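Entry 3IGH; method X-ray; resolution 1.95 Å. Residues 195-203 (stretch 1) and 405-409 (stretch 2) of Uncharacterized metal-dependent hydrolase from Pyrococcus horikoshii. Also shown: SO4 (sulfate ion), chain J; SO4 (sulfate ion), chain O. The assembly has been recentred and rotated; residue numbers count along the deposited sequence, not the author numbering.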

# COMPACT_ATOMS: atom_id res chain seq x y z
N GLU A 195 18.47 -11.35 -1.99
CA GLU A 195 18.87 -12.76 -2.11
C GLU A 195 20.08 -13.07 -1.22
O GLU A 195 20.15 -14.14 -0.64
N HIS A 196 20.98 -12.09 -1.10
CA HIS A 196 22.12 -12.16 -0.18
C HIS A 196 21.64 -12.25 1.27
O HIS A 196 22.12 -13.09 2.04
N LEU A 197 20.68 -11.40 1.64
CA LEU A 197 20.13 -11.39 3.00
C LEU A 197 19.35 -12.66 3.31
O LEU A 197 19.51 -13.23 4.39
N LEU A 198 18.54 -13.10 2.36
CA LEU A 198 17.73 -14.31 2.52
C LEU A 198 18.63 -15.53 2.74
O LEU A 198 18.35 -16.36 3.62
N ASP A 199 19.73 -15.61 2.00
CA ASP A 199 20.71 -16.69 2.17
C ASP A 199 21.38 -16.67 3.54
O ASP A 199 21.86 -17.70 4.02
N LEU A 200 21.40 -15.50 4.17
CA LEU A 200 21.97 -15.33 5.50
C LEU A 200 20.95 -15.55 6.63
O LEU A 200 21.31 -15.48 7.81
N GLY A 201 19.70 -15.80 6.28
CA GLY A 201 18.65 -15.96 7.29
C GLY A 201 18.01 -14.66 7.76
O GLY A 201 17.28 -14.64 8.75
N VAL A 202 18.27 -13.56 7.05
CA VAL A 202 17.66 -12.26 7.38
C VAL A 202 16.42 -12.10 6.49
O VAL A 202 16.53 -11.92 5.28
N LYS A 203 15.23 -12.21 7.09
CA LYS A 203 14.01 -12.25 6.30
C LYS A 203 13.16 -10.99 6.39
O LYS A 203 12.14 -10.89 5.71
N PRO A 405 29.56 -5.97 7.51
CA PRO A 405 29.06 -7.21 6.90
C PRO A 405 27.62 -7.52 7.31
O PRO A 405 27.22 -7.24 8.44
N ALA A 406 26.85 -8.09 6.39
CA ALA A 406 25.43 -8.37 6.65
C ALA A 406 25.20 -9.63 7.48
O ALA A 406 24.13 -9.79 8.05
N ASP A 407 26.21 -10.51 7.56
CA ASP A 407 26.08 -11.80 8.25
C ASP A 407 25.67 -11.59 9.70
O ASP A 407 26.43 -11.01 10.48
N PRO A 408 24.44 -12.03 10.06
CA PRO A 408 23.93 -11.74 11.39
C PRO A 408 24.73 -12.38 12.51
O PRO A 408 24.80 -11.82 13.60
N TRP A 409 25.36 -13.52 12.24
CA TRP A 409 26.14 -14.21 13.26
C TRP A 409 27.38 -13.43 13.67
O TRP A 409 27.79 -13.50 14.83

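Packing of the end of a helix and the strand that follows it (residues 195-203) against the turn leading into a second helix (residues 405-409) in an uncharacterized metal-dependent hydrolase. The two stretches bury 255 Å² between them, and no hydrogen bond crosses directly. Glu 195 (chi1 p, chi2 t) lies out of reach of the second stretch. The CA-to-CB bond of His 196 points sideways to the second stretch, but with chi1 t the imidazole ends nearer, so that His 196 NE2 comes 4.1 Å from Ala 406 CB at the ring edge. At the same edge His 196 NE2 donates a hydrogen bond to O4 of the chain J sulfate (3.0 Å), and Ala 406 N donates to that same O4 (2.9 Å). The ion, probably from the crystallisation liquor, thus bridges the two stretches through one oxygen. Leu 197 (chi1 m, chi2 t) likewise starts sideways and ends nearer, its CD2 packing 3.9 Å from Ala 406 CB. Leu 198 (chi1 t, chi2 p) and Asp 199 (chi1 m) do not reach the interface. Leu 200 points toward the second stretch and has the largest covered area, 70 Å². With chi1 m and chi2 t, it sets CD1 3.9 Å from Ala 406 CB and CD2 3.8 Å from Asp 407 OD2, while its CB lies 3.9 Å from Pro 408 CD and its carbonyl O 3.5 Å from Pro 408 CG. The Asp 407 carboxylate (chi1 t) has its polar partner within its own stretch: OD2 accepts from Trp 409 N at 3.2 Å, capping the second helix. Gly 201, the first residue to leave helical phi/psi, forms a Schellman motif, with Gly 201 N bonded to Leu 198 O (3.0 Å) and Val 202 N to Leu 197 O (3.0 Å). Its positive phi suits glycine, since a CB here would be jammed against the preceding carbonyl O. Beyond this turn, Val 202 (chi1 t) points toward the second stretch and places CG2 3.9 Å from Pro 408 CG. The C-gamma endo ring of Pro 408 therefore meets both Leu 200 and Val 202, whereas the small methyl of Ala 406, itself directed toward the first stretch, is met by His 196, Leu 197 and Leu 200. Trp 409 (chi1 m) makes no close contact with the first stretch. Lys 203, extended from chi1 m through three t angles, is also out of reach; its NZ hydrogen-bonds O4 of the chain O sulfate (2.9 Å).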

# COMPACT_ATOMS: atom_id res chain seq x y z
CB GLU A 195 19.08 -13.18 -3.58
CG GLU A 195 20.27 -12.59 -4.32
CD GLU A 195 20.24 -12.85 -5.83
OE1 GLU A 195 21.33 -12.88 -6.45
OE2 GLU A 195 19.13 -13.02 -6.39
CB HIS A 196 23.00 -10.92 -0.39
CG HIS A 196 24.23 -10.89 0.47
ND1 HIS A 196 25.37 -11.61 0.17
CD2 HIS A 196 24.52 -10.19 1.59
CE1 HIS A 196 26.30 -11.37 1.08
NE2 HIS A 196 25.81 -10.51 1.95
CB LEU A 197 19.25 -10.15 3.23
CG LEU A 197 20.07 -8.86 3.24
CD1 LEU A 197 19.17 -7.65 3.01
CD2 LEU A 197 20.88 -8.71 4.53
CB LEU A 198 16.82 -14.51 1.30
CG LEU A 198 15.58 -15.40 1.37
CD1 LEU A 198 14.64 -14.97 2.48
CD2 LEU A 198 14.86 -15.36 0.03
CB ASP A 199 21.77 -16.67 1.07
CG ASP A 199 21.25 -17.17 -0.27
OD1 ASP A 199 20.13 -17.72 -0.32
OD2 ASP A 199 21.96 -16.99 -1.29
CB LEU A 200 22.61 -13.94 5.62
CG LEU A 200 23.97 -13.81 4.94
CD1 LEU A 200 24.36 -12.34 4.78
CD2 LEU A 200 25.02 -14.59 5.73
CB VAL A 202 18.64 -11.08 7.12
CG1 VAL A 202 17.99 -9.72 7.47
CG2 VAL A 202 19.90 -11.27 7.92
CB LYS A 203 13.18 -13.49 6.63
CG LYS A 203 13.88 -14.79 6.23
CD LYS A 203 12.95 -16.00 6.33
CE LYS A 203 13.66 -17.24 5.81
NZ LYS A 203 12.75 -18.40 5.75
CB PRO A 405 30.02 -8.28 7.43
CG PRO A 405 30.74 -7.65 8.57
CD PRO A 405 30.83 -6.21 8.22
CB ALA A 406 24.65 -8.45 5.33
CB ASP A 407 27.41 -12.57 8.19
CG ASP A 407 27.33 -13.97 8.79
OD1 ASP A 407 28.36 -14.66 8.74
OD2 ASP A 407 26.27 -14.40 9.31
CB PRO A 408 22.49 -12.26 11.35
CG PRO A 408 22.44 -13.20 10.22
CD PRO A 408 23.45 -12.75 9.23
CB TRP A 409 26.46 -15.64 12.83
CG TRP A 409 25.23 -16.49 12.79
CD1 TRP A 409 24.62 -16.99 11.68
CD2 TRP A 409 24.41 -16.87 13.91
NE1 TRP A 409 23.50 -17.69 12.03
CE2 TRP A 409 23.34 -17.63 13.39
CE3 TRP A 409 24.48 -16.65 15.29
CZ2 TRP A 409 22.34 -18.18 14.21
CZ3 TRP A 409 23.49 -17.20 16.10
CH2 TRP A 409 22.44 -17.95 15.55
S SO4 J . 28.81 -8.44 2.95
O1 SO4 J . 29.01 -9.32 1.80
O2 SO4 J . 29.97 -8.54 3.84
O3 SO4 J . 28.67 -7.06 2.49
O4 SO4 J . 27.61 -8.85 3.66
S SO4 O . 9.35 -17.23 3.30
O1 SO4 O . 8.38 -18.32 3.36
O2 SO4 O . 9.52 -16.84 1.90
O3 SO4 O . 8.85 -16.08 4.05
O4 SO4 O . 10.63 -17.66 3.85